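Phosphoserine phosphatase RsbX (Bacillus subtilis, PDB 3W42) dephosphorylates the phosphoserine protein RsbS, acting as a manganese-binding PPM-type phosphatase that keeps sigma-B activity low during growth and restores it to prestress levels after induction. Local coordinates at residues V14-E20 against R187-Y193; V42-G47 against R86-A90; I24-S28 against A52-A57. All blocks are in the same frame, centred on the assembly; numbering follows the deposited sequence.

Interaction 1: residues V14-E20 against R187-Y193; sequences VYQLNKE and RKDDLTY
Strands 14-17 and 191-193 run antiparallel (174°, axes 4.7 Å apart) in one of the two sheets of the PPM-type alpha-beta-beta-alpha sandwich. The pairs Y15-Y193 and L17-L191 are hydrogen-bonded (Y15 N to Y193 O, Y193 N to Y15 O, L17 N to L191 O and L191 N to L17 O, all 2.9 Å); Q16-T192 between them is non-hydrogen-bonded. Beyond the strands E20 N donates to R187 O (2.9 Å).

On the Y15 face, with chi1 t for Y15 and p for Y193, the rings lie near parallel (6°) but slid apart, so Y15 CB rests over the Y193 ring, 3.5 Å from its centroid. On the other face Q16 NE2 reaches T192 OG1 (2.9 Å), which is also hydrogen-bonded to D27 OD2. D189, pointing away from 14-20, binds manganese with D44 and D156. D190, chi1 m, accepts K19 N at OD1 (2.9 Å) and G26 N at OD2. R187, chi1 m, clasps the loop: its NE and NH2 each lie 2.9 Å from N18 O.

Interaction 2: residues V42-G47 against R86-A90; sequences VADGLG and RGATA
L46, R86 and T89 bury the most surface where strands 37-45 and 88-96 pair in the second sheet of the PPM-type sandwich. The segments 42-45 and 88-90 run antiparallel at 162°, with axes 4.5 Å apart. D44 with T89 is a hydrogen-bonded pair (D44 N to T89 O 2.9 Å, T89 N to D44 O 3.0 Å), flanked by the non-hydrogen-bonded pairs A43 with A90 and G45 with A88, each with CA atoms 4.1 Å apart.

L46 lies just past the strand end, and its N still donates to G87 O at 2.9 Å. With chi1 m and chi2 p, its CD1 lies 3.7 Å from A88 CA. T89, chi1 p, shares a sheet face with D44, its OG1 3.5 Å from D44 CB and hydrogen-bonded to N109. D44, chi1 t, binds manganese through OD2 together with D156 and D189, so a metal ligand sits on the hydrogen-bonded pair. On the opposite face the small side chains of A43 and A90 meet (CB to CB 3.9 Å); this is the face that helix 49-65 covers, A43 touching S56 and A88 touching I59. G87 has phi 100° and psi 174°, angles at which a CB would jam against the preceding carbonyl. R86, chi1 and chi2 both m, closes the end, its CB 3.3 Å from L46 O.

Interaction 3: residues I24-S28 against A52-A57; sequences ICGDS and ANESSA
In this part of the PPM-type sandwich, helix 49-65 packs against the chain entering strand 27-33, and polar side chains make most of the join. Segment 24-28 is extended at I24 and C25, bends at G26 (phi -90°, psi -9°) and enters the strand at D27; residues 52-57 are helical, with S56 N bonded to A52 O at 3.0 Å. The closest CA atoms are those of G26 and N53, 4.4 Å apart.

N53, chi1 t and chi2 -78°, swings its amide across so that ND2 donates to C25 O at 2.8 Å; its CB meets I24 CG2 at 3.8 Å, with I24 in chi1 m and chi2 m. One turn on, S56 takes chi1 p and points its hydroxyl at the bend, where OG donates to G26 O at 2.8 Å. S28, chi1 m, sets its OG 2.9 Å from S56 OG. G26 sits close over A52, where a CB would come within a tight 3.0 Å of A52 CB. D27, chi1 m, turns away from the helix; OD2 is hydrogen-bonded to T192 OG1 and T155 OG1, and the side chain comes to about 4 Å from the manganese without ligating it.

The join is thus polar: C25 O and G26 O each accept a hydrogen bond from a helix side chain, G26 O also taking G45 N, and the S28 and S56 hydroxyls meet, tying the bend to the helix.

The three contacts lie on the side of the fold where the manganese sits. Interactions 2 and 3 have centres 7 Å apart and share a sheet, strands 27-33 and 37-45 being neighbours in it; A43 O and G45 N bond S28 N and G26 O. Interaction 1 belongs to the other sheet, its centre 14 Å from interaction 2 and 12 Å from interaction 3. Along the chain it encloses both, while the segments of interactions 2 and 3 alternate. T192 OG1 to D27 OD2 (2.7 Å) joins strands of the two sheets, D190 OD2 to G26 N (2.8 Å) the loops before them. D44, from a strand, and D189, from the loop into strand 191-198, meet D156 at the metal.

Interaction 1: residues V14-E20 against R187-Y193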
loop_
_atom_site.group_PDB
_atom_site.type_symbol
_atom_site.label_atom_id
_atom_site.label_comp_id
_atom_site.label_asym_id
_atom_site.label_seq_id
_atom_site.Cartn_x
_atom_site.Cartn_y
_atom_site.Cartn_z
ATOM N N VAL A 14 5.041 3.341 8.146
ATOM C CA VAL A 14 5.582 2.771 6.921
ATOM C C VAL A 14 6.873 2.033 7.280
ATOM O O VAL A 14 7.747 2.624 7.972
ATOM C CB VAL A 14 5.885 3.812 5.863
ATOM C CG1 VAL A 14 6.462 3.127 4.593
ATOM C CG2 VAL A 14 4.728 4.684 5.626
ATOM N N TYR A 15 7.018 0.800 6.848
ATOM C CA TYR A 15 8.205 -0.025 7.017
ATOM C C TYR A 15 8.719 -0.368 5.650
ATOM O O TYR A 15 7.949 -0.792 4.771
ATOM C CB TYR A 15 7.818 -1.300 7.757
ATOM C CG TYR A 15 8.975 -2.320 7.906
ATOM C CD1 TYR A 15 9.368 -3.127 6.793
ATOM C CD2 TYR A 15 9.616 -2.480 9.054
ATOM C CE1 TYR A 15 10.488 -3.973 6.826
ATOM C CE2 TYR A 15 10.735 -3.434 9.110
ATOM C CZ TYR A 15 11.143 -4.113 7.989
ATOM O OH TYR A 15 12.223 -5.026 8.070
ATOM N N GLN A 16 10.042 -0.249 5.440
ATOM C CA GLN A 16 10.635 -0.777 4.236
ATOM C C GLN A 16 12.021 -1.291 4.524
ATOM O O GLN A 16 12.819 -0.604 5.195
ATOM C CB GLN A 16 10.709 0.289 3.129
ATOM C CG GLN A 16 11.220 -0.277 1.817
ATOM C CD GLN A 16 11.115 0.684 0.719
ATOM O OE1 GLN A 16 12.028 1.520 0.557
ATOM N NE2 GLN A 16 10.103 0.586 -0.106
ATOM N N LEU A 17 12.354 -2.435 4.003
ATOM C CA LEU A 17 13.709 -2.982 4.085
ATOM C C LEU A 17 14.027 -3.704 2.794
ATOM O O LEU A 17 13.196 -4.392 2.222
ATOM C CB LEU A 17 13.884 -3.953 5.246
ATOM C CG LEU A 17 15.345 -3.877 5.777
ATOM C CD1 LEU A 17 15.599 -2.542 6.569
ATOM C CD2 LEU A 17 15.494 -5.043 6.726
ATOM N N ASN A 18 15.241 -3.525 2.310
ATOM C CA ASN A 18 15.660 -4.157 1.085
ATOM C C ASN A 18 15.910 -5.645 1.295
ATOM O O ASN A 18 16.286 -6.117 2.378
ATOM C CB ASN A 18 16.990 -3.539 0.588
ATOM C CG ASN A 18 16.816 -2.157 0.110
ATOM O OD1 ASN A 18 15.778 -1.506 0.246
ATOM N ND2 ASN A 18 17.904 -1.641 -0.538
ATOM N N LYS A 19 15.789 -6.407 0.215
ATOM C CA LYS A 19 16.307 -7.743 0.114
ATOM C C LYS A 19 17.752 -7.788 0.613
ATOM O O LYS A 19 18.536 -6.855 0.371
ATOM C CB LYS A 19 16.312 -8.177 -1.342
ATOM C CG LYS A 19 16.857 -9.580 -1.565
ATOM C CD LYS A 19 16.699 -10.023 -2.975
ATOM C CE LYS A 19 17.377 -11.409 -3.276
ATOM N NZ LYS A 19 17.321 -11.782 -4.709
ATOM N N GLU A 20 18.109 -8.876 1.290
ATOM C CA GLU A 20 19.449 -9.022 1.869
ATOM C C GLU A 20 20.513 -8.785 0.801
ATOM O O GLU A 20 20.461 -9.358 -0.262
ATOM C CB GLU A 20 19.588 -10.453 2.402
ATOM C CG GLU A 20 20.908 -10.678 3.128
ATOM C CD GLU A 20 20.922 -9.860 4.421
ATOM O OE1 GLU A 20 19.948 -10.010 5.192
ATOM O OE2 GLU A 20 21.916 -9.138 4.696
ATOM N N ARG A 187 14.612 -11.372 4.948
ATOM C CA ARG A 187 14.951 -10.471 3.863
ATOM C C ARG A 187 15.133 -11.181 2.527
ATOM O O ARG A 187 16.007 -10.831 1.701
ATOM C CB ARG A 187 16.200 -9.643 4.266
ATOM C CG ARG A 187 16.022 -8.858 5.546
ATOM C CD ARG A 187 17.258 -8.039 5.908
ATOM N NE ARG A 187 17.511 -7.085 4.880
ATOM C CZ ARG A 187 18.553 -6.265 4.865
ATOM N NH1 ARG A 187 19.438 -6.265 5.857
ATOM N NH2 ARG A 187 18.682 -5.467 3.832
ATOM N N LYS A 188 14.238 -12.097 2.231
ATOM C CA LYS A 188 14.305 -12.784 0.970
ATOM C C LYS A 188 13.911 -11.885 -0.242
ATOM O O LYS A 188 14.357 -12.106 -1.376
ATOM C CB LYS A 188 13.414 -14.002 1.058
ATOM C CG LYS A 188 13.284 -14.746 -0.123
ATOM C CD LYS A 188 13.131 -16.222 0.258
ATOM C CE LYS A 188 13.737 -16.577 1.680
ATOM N NZ LYS A 188 15.080 -15.957 2.055
ATOM N N ASP A 189 13.087 -10.882 -0.037
ATOM C CA ASP A 189 12.735 -9.923 -1.041
ATOM C C ASP A 189 12.712 -8.561 -0.346
ATOM O O ASP A 189 12.669 -8.490 0.873
ATOM C CB ASP A 189 11.321 -10.238 -1.625
ATOM C CG ASP A 189 10.919 -9.394 -2.836
ATOM O OD1 ASP A 189 11.816 -8.768 -3.464
ATOM O OD2 ASP A 189 9.709 -9.410 -3.183
ATOM N N ASP A 190 12.683 -7.467 -1.130
ATOM C CA ASP A 190 12.260 -6.188 -0.612
ATOM C C ASP A 190 10.913 -6.338 0.078
ATOM O O ASP A 190 10.029 -7.062 -0.426
ATOM C CB ASP A 190 12.123 -5.200 -1.756
ATOM C CG ASP A 190 13.431 -4.961 -2.547
ATOM O OD1 ASP A 190 14.507 -4.973 -1.930
ATOM O OD2 ASP A 190 13.316 -4.692 -3.753
ATOM N N LEU A 191 10.765 -5.675 1.197
ATOM C CA LEU A 191 9.539 -5.802 2.014
ATOM C C LEU A 191 9.113 -4.416 2.384
ATOM O O LEU A 191 9.863 -3.681 3.062
ATOM C CB LEU A 191 9.859 -6.646 3.244
ATOM C CG LEU A 191 8.718 -7.140 4.099
ATOM C CD1 LEU A 191 9.195 -8.240 5.041
ATOM C CD2 LEU A 191 8.061 -6.065 4.885
ATOM N N THR A 192 7.882 -4.030 1.991
ATOM C CA THR A 192 7.269 -2.729 2.269
ATOM C C THR A 192 5.911 -2.929 2.790
ATOM O O THR A 192 5.127 -3.702 2.206
ATOM C CB THR A 192 7.247 -1.853 0.995
ATOM O OG1 THR A 192 8.542 -1.755 0.445
ATOM C CG2 THR A 192 6.754 -0.481 1.293
ATOM N N TYR A 193 5.554 -2.209 3.856
ATOM C CA TYR A 193 4.154 -2.176 4.266
ATOM C C TYR A 193 3.824 -0.826 4.837
ATOM O O TYR A 193 4.664 -0.117 5.382
ATOM C CB TYR A 193 3.771 -3.329 5.239
ATOM C CG TYR A 193 4.507 -3.417 6.535
ATOM C CD1 TYR A 193 4.193 -2.629 7.621
ATOM C CD2 TYR A 193 5.510 -4.355 6.705
ATOM C CE1 TYR A 193 4.873 -2.787 8.839
ATOM C CE2 TYR A 193 6.149 -4.519 7.911
ATOM C CZ TYR A 193 5.852 -3.746 8.959
ATOM O OH TYR A 193 6.528 -3.944 10.149
HETATM O O HOH W 1 13.553 -7.313 3.342
#

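Interaction 2: residues V42-G47 against R86-A90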
loop_
_atom_site.group_PDB
_atom_site.type_symbol
_atom_site.label_atom_id
_atom_site.label_comp_id
_atom_site.label_asym_id
_atom_site.label_seq_id
_atom_site.Cartn_x
_atom_site.Cartn_y
_atom_site.Cartn_z
ATOM N N VAL A 42 1.546 1.879 -2.631
ATOM C CA VAL A 42 2.670 0.957 -2.543
ATOM C C VAL A 42 2.827 0.302 -3.888
ATOM O O VAL A 42 1.812 -0.138 -4.479
ATOM C CB VAL A 42 2.489 -0.080 -1.404
ATOM C CG1 VAL A 42 3.639 -1.075 -1.392
ATOM C CG2 VAL A 42 2.318 0.643 -0.035
ATOM N N ALA A 43 4.045 0.165 -4.375
ATOM C CA ALA A 43 4.321 -0.455 -5.634
ATOM C C ALA A 43 5.564 -1.312 -5.586
ATOM O O ALA A 43 6.496 -1.018 -4.825
ATOM C CB ALA A 43 4.465 0.629 -6.753
ATOM N N ASP A 44 5.590 -2.353 -6.400
ATOM C CA ASP A 44 6.730 -3.278 -6.503
ATOM C C ASP A 44 7.091 -3.368 -7.984
ATOM O O ASP A 44 6.324 -3.886 -8.800
ATOM C CB ASP A 44 6.317 -4.639 -5.917
ATOM C CG ASP A 44 7.419 -5.674 -5.901
ATOM O OD1 ASP A 44 8.487 -5.402 -6.514
ATOM O OD2 ASP A 44 7.222 -6.764 -5.280
ATOM N N GLY A 45 8.236 -2.831 -8.356
ATOM C CA GLY A 45 8.645 -2.844 -9.721
ATOM C C GLY A 45 9.024 -4.232 -10.238
ATOM O O GLY A 45 9.547 -5.049 -9.518
ATOM N N LEU A 46 8.690 -4.481 -11.490
ATOM C CA LEU A 46 9.150 -5.686 -12.156
ATOM C C LEU A 46 10.656 -5.557 -12.479
ATOM O O LEU A 46 11.230 -4.486 -12.369
ATOM C CB LEU A 46 8.316 -6.035 -13.376
ATOM C CG LEU A 46 7.031 -6.838 -13.076
ATOM C CD1 LEU A 46 5.974 -6.038 -12.283
ATOM C CD2 LEU A 46 6.449 -7.386 -14.376
ATOM N N GLY A 47 11.275 -6.715 -12.728
ATOM C CA GLY A 47 12.736 -6.879 -12.640
ATOM C C GLY A 47 13.155 -6.735 -11.197
ATOM O O GLY A 47 12.508 -7.247 -10.273
ATOM N N ARG A 86 9.892 -1.417 -17.024
ATOM C CA ARG A 86 9.650 -2.796 -16.571
ATOM C C ARG A 86 8.167 -3.033 -16.226
ATOM O O ARG A 86 7.702 -4.133 -16.398
ATOM C CB ARG A 86 10.451 -3.128 -15.324
ATOM C CG ARG A 86 11.986 -3.251 -15.538
ATOM C CD ARG A 86 12.397 -4.633 -15.927
ATOM N NE ARG A 86 13.826 -4.902 -15.930
ATOM C CZ ARG A 86 14.589 -5.019 -17.029
ATOM N NH1 ARG A 86 14.153 -4.785 -18.269
ATOM N NH2 ARG A 86 15.823 -5.413 -16.857
ATOM N N GLY A 87 7.499 -2.032 -15.675
ATOM C CA GLY A 87 6.185 -2.238 -15.118
ATOM C C GLY A 87 6.257 -2.372 -13.647
ATOM O O GLY A 87 7.307 -2.493 -13.038
ATOM N N ALA A 88 5.066 -2.442 -13.002
ATOM C CA ALA A 88 4.996 -2.574 -11.550
ATOM C C ALA A 88 3.670 -3.151 -11.124
ATOM O O ALA A 88 2.640 -2.898 -11.819
ATOM C CB ALA A 88 5.180 -1.216 -10.853
ATOM N N THR A 89 3.613 -3.831 -10.028
ATOM C CA THR A 89 2.377 -4.073 -9.330
ATOM C C THR A 89 2.136 -2.908 -8.363
ATOM O O THR A 89 3.113 -2.325 -7.853
ATOM C CB THR A 89 2.342 -5.459 -8.674
ATOM O OG1 THR A 89 3.411 -5.474 -7.686
ATOM C CG2 THR A 89 2.519 -6.560 -9.666
ATOM N N ALA A 90 0.882 -2.510 -8.119
ATOM C CA ALA A 90 0.666 -1.322 -7.319
ATOM C C ALA A 90 -0.754 -1.294 -6.765
ATOM O O ALA A 90 -1.683 -1.832 -7.362
ATOM C CB ALA A 90 0.846 -0.059 -8.175
#

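Interaction 3: residues I24-S28 against A52-A57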
loop_
_atom_site.group_PDB
_atom_site.type_symbol
_atom_site.label_atom_id
_atom_site.label_comp_id
_atom_site.label_asym_id
_atom_site.label_seq_id
_atom_site.Cartn_x
_atom_site.Cartn_y
_atom_site.Cartn_z
ATOM N N ILE A 24 19.737 -1.291 -4.029
ATOM C CA ILE A 24 18.635 -0.531 -4.637
ATOM C C ILE A 24 17.323 -1.286 -4.398
ATOM O O ILE A 24 17.129 -2.374 -4.857
ATOM C CB ILE A 24 18.812 -0.274 -6.098
ATOM C CG1 ILE A 24 20.116 0.537 -6.256
ATOM C CG2 ILE A 24 17.621 0.471 -6.696
ATOM C CD1 ILE A 24 20.145 1.907 -5.246
ATOM N N CYS A 25 16.369 -0.625 -3.709
ATOM C CA CYS A 25 15.035 -1.220 -3.451
ATOM C C CYS A 25 14.214 -1.116 -4.711
ATOM O O CYS A 25 14.175 -0.074 -5.389
ATOM C CB CYS A 25 14.413 -0.470 -2.316
ATOM S SG CYS A 25 12.946 -1.281 -1.656
ATOM N N GLY A 26 13.514 -2.184 -5.050
ATOM C CA GLY A 26 12.552 -2.159 -6.147
ATOM C C GLY A 26 11.146 -1.778 -5.748
ATOM O O GLY A 26 10.331 -1.562 -6.659
ATOM N N ASP A 27 10.864 -1.689 -4.465
ATOM C CA ASP A 27 9.581 -1.274 -3.958
ATOM C C ASP A 27 9.588 0.245 -3.779
ATOM O O ASP A 27 10.612 0.838 -3.438
ATOM C CB ASP A 27 9.250 -1.859 -2.592
ATOM C CG ASP A 27 8.948 -3.374 -2.490
ATOM O OD1 ASP A 27 8.904 -4.051 -3.522
ATOM O OD2 ASP A 27 8.768 -3.806 -1.313
ATOM N N SER A 28 8.444 0.881 -3.876
ATOM C CA SER A 28 8.302 2.277 -3.501
ATOM C C SER A 28 6.976 2.453 -2.739
ATOM O O SER A 28 6.068 1.609 -2.752
ATOM C CB SER A 28 8.476 3.245 -4.702
ATOM O OG SER A 28 9.676 3.201 -5.441
ATOM N N ALA A 52 13.719 -1.838 -11.664
ATOM C CA ALA A 52 12.489 -1.994 -10.850
ATOM C C ALA A 52 12.192 -0.705 -10.165
ATOM O O ALA A 52 11.045 -0.273 -10.143
ATOM C CB ALA A 52 12.703 -3.132 -9.835
ATOM N N ASN A 53 13.210 -0.043 -9.606
ATOM C CA ASN A 53 13.028 1.234 -8.937
ATOM C C ASN A 53 12.515 2.275 -9.859
ATOM O O ASN A 53 11.624 3.049 -9.486
ATOM C CB ASN A 53 14.370 1.665 -8.323
ATOM C CG ASN A 53 14.271 2.860 -7.466
ATOM O OD1 ASN A 53 14.190 3.967 -7.958
ATOM N ND2 ASN A 53 14.347 2.652 -6.176
ATOM N N GLU A 54 12.971 2.353 -11.089
ATOM C CA GLU A 54 12.465 3.338 -12.008
ATOM C C GLU A 54 10.972 3.227 -12.164
ATOM O O GLU A 54 10.267 4.251 -12.228
ATOM C CB GLU A 54 13.152 3.114 -13.397
ATOM C CG GLU A 54 12.725 3.917 -14.495
ATOM C CD GLU A 54 13.127 3.457 -15.922
ATOM O OE1 GLU A 54 12.965 2.307 -16.332
ATOM O OE2 GLU A 54 13.522 4.330 -16.703
ATOM N N SER A 55 10.456 2.006 -12.266
ATOM C CA SER A 55 8.999 1.804 -12.384
ATOM C C SER A 55 8.281 2.136 -11.105
ATOM O O SER A 55 7.296 2.897 -11.157
ATOM C CB SER A 55 8.707 0.380 -12.853
ATOM O OG SER A 55 9.045 0.197 -14.202
ATOM N N SER A 56 8.654 1.605 -9.961
ATOM C CA SER A 56 7.923 1.903 -8.743
ATOM C C SER A 56 8.062 3.349 -8.325
ATOM O O SER A 56 7.117 3.929 -7.782
ATOM C CB SER A 56 8.278 0.920 -7.666
ATOM O OG SER A 56 9.649 1.041 -7.319
ATOM N N ALA A 57 9.209 3.956 -8.561
ATOM C CA ALA A 57 9.423 5.353 -8.236
ATOM C C ALA A 57 8.558 6.243 -9.097
ATOM O O ALA A 57 8.129 7.304 -8.611
ATOM C CB ALA A 57 10.896 5.745 -8.413
#